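PDB 4S1L: polyhedrin, which forms the crystalline matrix of the polyhedra in which cypovirus particles are embedded, and binds ATP. Local coordinates for residues A[59-64]-A[92-97]; A[100-105]-A[163-168]. All coordinates share one frame; numbering follows the deposited sequence.

Overall arrangement
Contact 2 joins two neighbouring strands of the six-stranded antiparallel sheet, its centre about 10 Å from the centre of the chain. Contact 1, where two loops outside the sheet are pinned together, has its centre about 19 Å from that of the chain, yet is the more buried; contact 2 is only partly so. Their chemistry follows their place: in 100-105 with 163-168 a regular ladder of backbone bonds carries side chains to two faces, one apolar and one more polar, whereas in 59-64 with 92-97 a single arginine supplies most of the bonds to backbone carbonyls. Their centres are about 16 Å apart, and L60 CD2 packs on L102 CD1 at 4.3 Å.

Contact 1 of 2, residues A[59-64]-A[92-97]; sequences ELMWDI and RSAINR
R97, at the end of the short 3-10 turn 95-97, clasps segment 61-64, a loop that runs into strand 64-65, with both its backbone and its side chain, so two loops on the way into strands 64-65 and 101-107 are tied together. The backbone bond runs from W62 N to R97 O (2.8 Å), with the donor on a lone pair in the carbonyl plane.

The side-chain hydrogen bonds come from the guanidinium. The chain of R97 is extended from CG to NE and passes W62 O, so that NH1 reaches that oxygen at 3.0 Å and also I64 O. Arginine suits this place because its length and several N-H groups let one side chain meet two carbonyls. Its plane lies only 6° from that of the W62 indole, with NH1 near W62 CD1.

Apolar contact is left to M61, whose flexible chain bends at chi2 and chi3 to bring CE within 4.1 Å of R97 CB and beside the small A94; helix 72-83 backs it through L75 and I79. Both acceptors of NH1 lie close to the guanidinium plane, and the bond from R97 NH1 to I64 O is 2.9 Å long and nearly straight at 166°.

Contact 2 of 2, residues A[100-105]-A[163-168]; sequences KKLSFY and WYVELD
L102 and V165 face each other as a hydrogen-bonded pair of an antiparallel ladder, part of the polyhedrin's large sheet. L102 N gives to V165 O (2.9 Å) and V165 N returns a bond to L102 O; F104 and W163 repeat the exchange, and L167 N reaches K100 O.

Apolar side chains share one face. L102 and V165 lie side by side, L102 CB meeting V165 CG1 at 3.7 Å; beta-branched valine suits an extended strand. Beside them F104 and W163 point the same way, their planes inclined at 43°, with F104 CD1 against the indole edge at W163 CE3 (3.7 Å). A large apolar ring suits buried F104; W163, partly exposed, rests on I117.

The other face is more polar. Small S103 leaves room for the Y164 ring, whose edge it meets through OG, 3.3 Å from CD1. With CG anti to its carbonyl carbon (chi1 -56°), Y164 swings across S103 so that its OH donates to Y105 OH (3.1 Å). That oxygen is also bonded to L230 N. The Y164 side chain is about 8 Å from the bound ATP, too far for contact.

Strand 27-34 flanks 101-107 on its other side; K100 and K101 both face its E34, forming a classic beta bulge. F104 packs on I117 and I119 of strand 116-120 and, together with L102, on strand 173-179, linking the two larger sheets.

Contact 1 of 2, residues A[59-64]-A[92-97]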
ATOM      1  N   GLU A  59     -11.552  -7.654   0.241  1.00 19.86           N
ATOM      2  CA  GLU A  59     -12.000  -6.303   0.525  1.00 19.47           C
ATOM      3  C   GLU A  59     -13.354  -5.992  -0.112  1.00 21.87           C
ATOM      4  O   GLU A  59     -14.082  -5.126   0.362  1.00 23.83           O
ATOM      5  CB  GLU A  59     -10.937  -5.286   0.051  1.00 20.49           C
ATOM      6  CG  GLU A  59      -9.787  -5.115   1.038  1.00 26.77           C
ATOM      7  CD  GLU A  59      -8.505  -4.482   0.443  1.00 34.33           C
ATOM      8  OE1 GLU A  59      -8.375  -4.324  -0.793  1.00 23.53           O
ATOM      9  OE2 GLU A  59      -7.590  -4.189   1.245  1.00 37.59           O
ATOM     10  N   LEU A  60     -13.704  -6.715  -1.171  1.00 17.79           N
ATOM     11  CA  LEU A  60     -14.925  -6.459  -1.919  1.00 25.23           C
ATOM     12  C   LEU A  60     -16.118  -7.246  -1.394  1.00 24.87           C
ATOM     13  O   LEU A  60     -17.219  -7.067  -1.890  1.00 26.54           O
ATOM     14  CB  LEU A  60     -14.749  -6.823  -3.405  1.00 27.13           C
ATOM     15  CG  LEU A  60     -14.350  -5.762  -4.402  1.00 38.13           C
ATOM     16  CD1 LEU A  60     -14.254  -6.426  -5.766  1.00 36.56           C
ATOM     17  CD2 LEU A  60     -15.353  -4.621  -4.406  1.00 29.28           C
ATOM     18  N   MET A  61     -15.887  -8.145  -0.436  1.00 22.50           N
ATOM     19  CA  MET A  61     -16.981  -8.860   0.206  1.00 22.15           C
ATOM     20  C   MET A  61     -17.723  -7.930   1.150  1.00 26.65           C
ATOM     21  O   MET A  61     -17.111  -7.066   1.789  1.00 23.69           O
ATOM     22  CB  MET A  61     -16.460 -10.067   0.997  1.00 26.49           C
ATOM     23  CG  MET A  61     -15.703 -11.078   0.174  1.00 31.93           C
ATOM     24  SD  MET A  61     -16.758 -12.012  -0.935  1.00 37.29           S
ATOM     25  CE  MET A  61     -17.303 -13.258   0.222  1.00 32.97           C
ATOM     26  N   TRP A  62     -19.033  -8.102   1.259  1.00 18.73           N
ATOM     27  CA  TRP A  62     -19.752  -7.436   2.333  1.00 19.34           C
ATOM     28  C   TRP A  62     -19.309  -8.128   3.597  1.00 20.30           C
ATOM     29  O   TRP A  62     -19.530  -9.335   3.749  1.00 23.32           O
ATOM     30  CB  TRP A  62     -21.270  -7.501   2.182  1.00 21.91           C
ATOM     31  CG  TRP A  62     -21.985  -6.822   3.346  1.00 20.49           C
ATOM     32  CD1 TRP A  62     -22.679  -7.424   4.355  1.00 21.18           C
ATOM     33  CD2 TRP A  62     -22.046  -5.406   3.602  1.00 19.96           C
ATOM     34  NE1 TRP A  62     -23.167  -6.469   5.231  1.00 20.36           N
ATOM     35  CE2 TRP A  62     -22.794  -5.225   4.790  1.00 21.21           C
ATOM     36  CE3 TRP A  62     -21.534  -4.280   2.947  1.00 24.58           C
ATOM     37  CZ2 TRP A  62     -23.052  -3.967   5.324  1.00 22.93           C
ATOM     38  CZ3 TRP A  62     -21.789  -3.029   3.477  1.00 23.32           C
ATOM     39  CH2 TRP A  62     -22.545  -2.882   4.651  1.00 23.39           C
ATOM     40  N   ASP A  63     -18.652  -7.376   4.478  1.00 20.69           N
ATOM     41  CA  ASP A  63     -17.932  -7.972   5.601  1.00 22.75           C
ATOM     42  C   ASP A  63     -18.487  -7.666   6.988  1.00 21.50           C
ATOM     43  O   ASP A  63     -17.767  -7.774   7.981  1.00 23.33           O
ATOM     44  CB  ASP A  63     -16.445  -7.551   5.534  1.00 18.56           C
ATOM     45  CG  ASP A  63     -16.244  -6.041   5.364  1.00 22.23           C
ATOM     46  OD1 ASP A  63     -17.192  -5.319   5.020  1.00 24.71           O
ATOM     47  OD2 ASP A  63     -15.106  -5.570   5.577  1.00 26.78           O
ATOM     48  N   ILE A  64     -19.769  -7.340   7.068  1.00 20.43           N
ATOM     49  CA  ILE A  64     -20.413  -7.050   8.350  1.00 21.50           C
ATOM     50  C   ILE A  64     -21.325  -8.206   8.724  1.00 25.83           C
ATOM     51  O   ILE A  64     -22.131  -8.673   7.920  1.00 23.86           O
ATOM     52  CB  ILE A  64     -21.201  -5.713   8.291  1.00 24.34           C
ATOM     53  CG1 ILE A  64     -20.297  -4.598   7.749  1.00 24.16           C
ATOM     54  CG2 ILE A  64     -21.736  -5.306   9.655  1.00 24.60           C
ATOM     55  CD1 ILE A  64     -18.908  -4.520   8.396  1.00 23.15           C
ATOM     56  N   ARG A  92     -22.807 -24.387   1.387  1.00 23.62           N
ATOM     57  CA  ARG A  92     -23.649 -23.498   0.604  1.00 23.46           C
ATOM     58  C   ARG A  92     -22.757 -22.396   0.039  1.00 28.33           C
ATOM     59  O   ARG A  92     -21.617 -22.231   0.503  1.00 21.67           O
ATOM     60  CB  ARG A  92     -24.767 -22.901   1.456  1.00 24.10           C
ATOM     61  CG  ARG A  92     -24.267 -21.952   2.520  1.00 24.48           C
ATOM     62  CD  ARG A  92     -25.387 -21.517   3.492  1.00 38.68           C
ATOM     63  NE  ARG A  92     -25.184 -20.123   3.871  1.00 53.26           N
ATOM     64  CZ  ARG A  92     -24.456 -19.706   4.907  1.00 57.64           C
ATOM     65  NH1 ARG A  92     -23.872 -20.588   5.714  1.00 47.38           N
ATOM     66  NH2 ARG A  92     -24.327 -18.397   5.143  1.00 55.31           N
ATOM     67  N   SER A  93     -23.276 -21.627  -0.915  1.00 23.56           N
ATOM     68  CA  SER A  93     -22.478 -20.567  -1.544  1.00 20.43           C
ATOM     69  C   SER A  93     -22.390 -19.336  -0.653  1.00 25.61           C
ATOM     70  O   SER A  93     -22.987 -19.290   0.422  1.00 21.31           O
ATOM     71  CB  SER A  93     -23.053 -20.175  -2.916  1.00 20.89           C
ATOM     72  OG  SER A  93     -24.112 -19.245  -2.786  1.00 24.86           O
ATOM     73  N   ALA A  94     -21.640 -18.336  -1.114  1.00 19.85           N
ATOM     74  CA  ALA A  94     -21.463 -17.100  -0.329  1.00 24.83           C
ATOM     75  C   ALA A  94     -22.091 -15.911  -1.035  1.00 20.79           C
ATOM     76  O   ALA A  94     -21.731 -14.765  -0.751  1.00 21.09           O
ATOM     77  CB  ALA A  94     -19.972 -16.825  -0.074  1.00 28.83           C
ATOM     78  N   ILE A  95     -23.049 -16.179  -1.920  1.00 19.47           N
ATOM     79  CA  ILE A  95     -23.588 -15.134  -2.779  1.00 23.19           C
ATOM     80  C   ILE A  95     -24.207 -13.939  -1.997  1.00 23.27           C
ATOM     81  O   ILE A  95     -24.248 -12.818  -2.539  1.00 22.22           O
ATOM     82  CB  ILE A  95     -24.626 -15.734  -3.774  1.00 23.85           C
ATOM     83  CG1 ILE A  95     -24.646 -14.892  -5.057  1.00 28.92           C
ATOM     84  CG2 ILE A  95     -25.991 -15.828  -3.156  1.00 24.10           C
ATOM     85  CD1 ILE A  95     -25.360 -15.538  -6.246  1.00 35.33           C
ATOM     86  N   ASN A  96     -24.656 -14.158  -0.754  1.00 18.63           N
ATOM     87  CA  ASN A  96     -25.183 -13.059   0.076  1.00 21.04           C
ATOM     88  C   ASN A  96     -24.179 -11.906   0.250  1.00 23.89           C
ATOM     89  O   ASN A  96     -24.594 -10.767   0.500  1.00 22.96           O
ATOM     90  CB  ASN A  96     -25.584 -13.532   1.487  1.00 28.44           C
ATOM     91  CG  ASN A  96     -26.814 -14.449   1.512  1.00 26.94           C
ATOM     92  OD1 ASN A  96     -27.503 -14.635   0.512  1.00 26.67           O
ATOM     93  ND2 ASN A  96     -27.098 -15.005   2.697  1.00 28.53           N
ATOM     94  N   ARG A  97     -22.873 -12.191   0.135  1.00 17.77           N
ATOM     95  CA  ARG A  97     -21.840 -11.226   0.476  1.00 23.68           C
ATOM     96  C   ARG A  97     -21.008 -10.778  -0.733  1.00 21.25           C
ATOM     97  O   ARG A  97     -20.055 -10.024  -0.576  1.00 22.64           O
ATOM     98  CB  ARG A  97     -20.922 -11.813   1.560  1.00 22.77           C
ATOM     99  CG  ARG A  97     -21.632 -12.027   2.915  1.00 24.59           C
ATOM    100  CD  ARG A  97     -20.691 -12.580   3.990  1.00 26.69           C
ATOM    101  NE  ARG A  97     -21.411 -12.757   5.249  1.00 24.22           N
ATOM    102  CZ  ARG A  97     -21.718 -11.766   6.072  1.00 28.27           C
ATOM    103  NH1 ARG A  97     -21.345 -10.515   5.791  1.00 27.17           N
ATOM    104  NH2 ARG A  97     -22.389 -12.032   7.190  1.00 34.23           N
TER

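Contact 2 of 2, residues A[100-105]-A[163-168]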
ATOM      1  N   LYS A 100     -23.609  -7.614  -6.295  1.00 22.49           N
ATOM      2  CA  LYS A 100     -24.428  -7.831  -7.479  1.00 21.84           C
ATOM      3  C   LYS A 100     -23.969  -6.955  -8.620  1.00 22.14           C
ATOM      4  O   LYS A 100     -24.052  -7.334  -9.779  1.00 22.08           O
ATOM      5  CB  LYS A 100     -25.906  -7.505  -7.214  1.00 29.04           C
ATOM      6  CG  LYS A 100     -26.662  -8.548  -6.430  1.00 54.07           C
ATOM      7  CD  LYS A 100     -28.158  -8.215  -6.413  1.00 63.21           C
ATOM      8  CE  LYS A 100     -28.827  -8.483  -7.768  1.00 72.69           C
ATOM      9  NZ  LYS A 100     -28.720  -9.922  -8.205  1.00 64.21           N
ATOM     10  N   LYS A 101     -23.532  -5.748  -8.266  1.00 22.49           N
ATOM     11  CA  LYS A 101     -23.206  -4.697  -9.235  1.00 22.11           C
ATOM     12  C   LYS A 101     -22.009  -3.903  -8.749  1.00 21.00           C
ATOM     13  O   LYS A 101     -21.879  -3.675  -7.553  1.00 22.35           O
ATOM     14  CB  LYS A 101     -24.417  -3.770  -9.423  1.00 26.67           C
ATOM     15  CG  LYS A 101     -24.175  -2.558 -10.287  1.00 33.94           C
ATOM     16  CD  LYS A 101     -25.479  -1.803 -10.603  1.00 30.89           C
ATOM     17  CE  LYS A 101     -26.020  -1.039  -9.421  1.00 35.39           C
ATOM     18  NZ  LYS A 101     -27.221  -0.218  -9.793  1.00 34.72           N
ATOM     19  N   LEU A 102     -21.171  -3.455  -9.688  1.00 19.21           N
ATOM     20  CA  LEU A 102     -20.080  -2.527  -9.423  1.00 18.82           C
ATOM     21  C   LEU A 102     -20.276  -1.294 -10.287  1.00 22.46           C
ATOM     22  O   LEU A 102     -20.564  -1.418 -11.483  1.00 21.77           O
ATOM     23  CB  LEU A 102     -18.723  -3.161  -9.753  1.00 22.00           C
ATOM     24  CG  LEU A 102     -17.751  -3.758  -8.743  1.00 35.67           C
ATOM     25  CD1 LEU A 102     -18.354  -4.192  -7.454  1.00 30.59           C
ATOM     26  CD2 LEU A 102     -17.020  -4.912  -9.437  1.00 22.89           C
ATOM     27  N   SER A 103     -20.147  -0.124  -9.674  1.00 17.25           N
ATOM     28  CA  SER A 103     -20.166   1.156 -10.376  1.00 18.78           C
ATOM     29  C   SER A 103     -18.828   1.849 -10.203  1.00 20.38           C
ATOM     30  O   SER A 103     -18.293   1.889  -9.109  1.00 19.50           O
ATOM     31  CB  SER A 103     -21.267   2.061  -9.835  1.00 19.70           C
ATOM     32  OG  SER A 103     -22.523   1.431  -9.872  1.00 22.89           O
ATOM     33  N   PHE A 104     -18.323   2.433 -11.278  1.00 17.41           N
ATOM     34  CA  PHE A 104     -17.046   3.138 -11.245  1.00 17.71           C
ATOM     35  C   PHE A 104     -17.306   4.584 -11.642  1.00 19.62           C
ATOM     36  O   PHE A 104     -17.698   4.835 -12.777  1.00 21.35           O
ATOM     37  CB  PHE A 104     -16.026   2.502 -12.202  1.00 18.89           C
ATOM     38  CG  PHE A 104     -15.696   1.071 -11.885  1.00 17.64           C
ATOM     39  CD1 PHE A 104     -16.568   0.045 -12.252  1.00 20.29           C
ATOM     40  CD2 PHE A 104     -14.536   0.749 -11.212  1.00 21.43           C
ATOM     41  CE1 PHE A 104     -16.284  -1.287 -11.945  1.00 24.40           C
ATOM     42  CE2 PHE A 104     -14.237  -0.579 -10.891  1.00 24.15           C
ATOM     43  CZ  PHE A 104     -15.109  -1.603 -11.264  1.00 20.92           C
ATOM     44  N   TYR A 105     -17.084   5.517 -10.721  1.00 19.41           N
ATOM     45  CA  TYR A 105     -17.277   6.939 -10.979  1.00 18.77           C
ATOM     46  C   TYR A 105     -15.921   7.668 -11.109  1.00 19.01           C
ATOM     47  O   TYR A 105     -15.115   7.674 -10.192  1.00 17.54           O
ATOM     48  CB  TYR A 105     -18.132   7.568  -9.865  1.00 19.42           C
ATOM     49  CG  TYR A 105     -19.558   7.077  -9.910  1.00 18.74           C
ATOM     50  CD1 TYR A 105     -20.448   7.598 -10.837  1.00 19.92           C
ATOM     51  CD2 TYR A 105     -20.002   6.042  -9.085  1.00 21.91           C
ATOM     52  CE1 TYR A 105     -21.743   7.133 -10.927  1.00 17.24           C
ATOM     53  CE2 TYR A 105     -21.315   5.581  -9.161  1.00 21.45           C
ATOM     54  CZ  TYR A 105     -22.177   6.131 -10.083  1.00 18.98           C
ATOM     55  OH  TYR A 105     -23.491   5.671 -10.187  1.00 20.41           O
ATOM     56  N   TRP A 163     -18.795   3.794 -15.354  1.00 16.48           N
ATOM     57  CA  TRP A 163     -18.865   2.486 -15.995  1.00 15.27           C
ATOM     58  C   TRP A 163     -19.513   1.534 -15.023  1.00 16.62           C
ATOM     59  O   TRP A 163     -19.289   1.634 -13.799  1.00 19.14           O
ATOM     60  CB  TRP A 163     -17.478   1.986 -16.430  1.00 18.73           C
ATOM     61  CG  TRP A 163     -17.561   0.727 -17.260  1.00 20.96           C
ATOM     62  CD1 TRP A 163     -18.037   0.630 -18.531  1.00 21.44           C
ATOM     63  CD2 TRP A 163     -17.186  -0.601 -16.873  1.00 19.81           C
ATOM     64  NE1 TRP A 163     -17.983  -0.669 -18.963  1.00 23.42           N
ATOM     65  CE2 TRP A 163     -17.457  -1.444 -17.972  1.00 19.16           C
ATOM     66  CE3 TRP A 163     -16.629  -1.159 -15.715  1.00 23.13           C
ATOM     67  CZ2 TRP A 163     -17.201  -2.807 -17.949  1.00 18.64           C
ATOM     68  CZ3 TRP A 163     -16.376  -2.523 -15.692  1.00 22.74           C
ATOM     69  CH2 TRP A 163     -16.646  -3.325 -16.805  1.00 26.66           C
ATOM     70  N   TYR A 164     -20.371   0.667 -15.551  1.00 19.33           N
ATOM     71  CA  TYR A 164     -21.153  -0.265 -14.729  1.00 20.30           C
ATOM     72  C   TYR A 164     -20.958  -1.707 -15.172  1.00 19.14           C
ATOM     73  O   TYR A 164     -20.801  -1.980 -16.358  1.00 18.02           O
ATOM     74  CB  TYR A 164     -22.660   0.053 -14.795  1.00 19.13           C
ATOM     75  CG  TYR A 164     -22.974   1.469 -14.394  1.00 20.74           C
ATOM     76  CD1 TYR A 164     -23.174   1.799 -13.065  1.00 21.70           C
ATOM     77  CD2 TYR A 164     -22.994   2.484 -15.337  1.00 23.26           C
ATOM     78  CE1 TYR A 164     -23.427   3.100 -12.687  1.00 23.38           C
ATOM     79  CE2 TYR A 164     -23.233   3.800 -14.963  1.00 27.36           C
ATOM     80  CZ  TYR A 164     -23.446   4.099 -13.638  1.00 20.06           C
ATOM     81  OH  TYR A 164     -23.685   5.404 -13.254  1.00 24.09           O
ATOM     82  N   VAL A 165     -20.975  -2.626 -14.220  1.00 19.60           N
ATOM     83  CA  VAL A 165     -20.901  -4.045 -14.545  1.00 19.54           C
ATOM     84  C   VAL A 165     -21.687  -4.877 -13.525  1.00 21.60           C
ATOM     85  O   VAL A 165     -21.673  -4.614 -12.319  1.00 20.96           O
ATOM     86  CB  VAL A 165     -19.414  -4.552 -14.620  1.00 19.83           C
ATOM     87  CG1 VAL A 165     -18.695  -4.477 -13.262  1.00 25.92           C
ATOM     88  CG2 VAL A 165     -19.361  -5.981 -15.132  1.00 23.58           C
ATOM     89  N   GLU A 166     -22.386  -5.874 -14.050  1.00 22.36           N
ATOM     90  CA  GLU A 166     -23.120  -6.845 -13.254  1.00 24.90           C
ATOM     91  C   GLU A 166     -22.204  -8.043 -13.058  1.00 24.44           C
ATOM     92  O   GLU A 166     -21.606  -8.532 -14.021  1.00 23.14           O
ATOM     93  CB  GLU A 166     -24.434  -7.243 -13.974  1.00 23.40           C
ATOM     94  CG  GLU A 166     -25.329  -8.173 -13.207  1.00 30.17           C
ATOM     95  CD  GLU A 166     -26.707  -8.312 -13.847  1.00 40.55           C
ATOM     96  OE1 GLU A 166     -26.820  -8.138 -15.070  1.00 42.47           O
ATOM     97  OE2 GLU A 166     -27.678  -8.579 -13.120  1.00 56.53           O
ATOM     98  N   LEU A 167     -22.094  -8.516 -11.828  1.00 20.42           N
ATOM     99  CA  LEU A 167     -21.294  -9.695 -11.552  1.00 22.60           C
ATOM    100  C   LEU A 167     -22.166 -10.945 -11.658  1.00 25.76           C
ATOM    101  O   LEU A 167     -23.384 -10.840 -11.783  1.00 27.02           O
ATOM    102  CB  LEU A 167     -20.650  -9.603 -10.169  1.00 21.81           C
ATOM    103  CG  LEU A 167     -19.621  -8.482 -10.018  1.00 26.07           C
ATOM    104  CD1 LEU A 167     -18.978  -8.569  -8.645  1.00 25.96           C
ATOM    105  CD2 LEU A 167     -18.546  -8.549 -11.110  1.00 35.24           C
ATOM    106  N   ASP A 168     -21.542 -12.116 -11.605  1.00 29.75           N
ATOM    107  CA  ASP A 168     -22.274 -13.366 -11.804  1.00 32.25           C
ATOM    108  C   ASP A 168     -22.104 -14.353 -10.643  1.00 29.40           C
ATOM    109  O   ASP A 168     -22.040 -15.550 -10.851  1.00 29.35           O
ATOM    110  CB  ASP A 168     -21.845 -14.014 -13.122  1.00 31.30           C
ATOM    111  CG  ASP A 168     -20.385 -14.379 -13.156  1.00 46.93           C
ATOM    112  OD1 ASP A 168     -19.691 -14.226 -12.129  1.00 55.04           O
ATOM    113  OD2 ASP A 168     -19.930 -14.846 -14.223  1.00 68.13           O
TER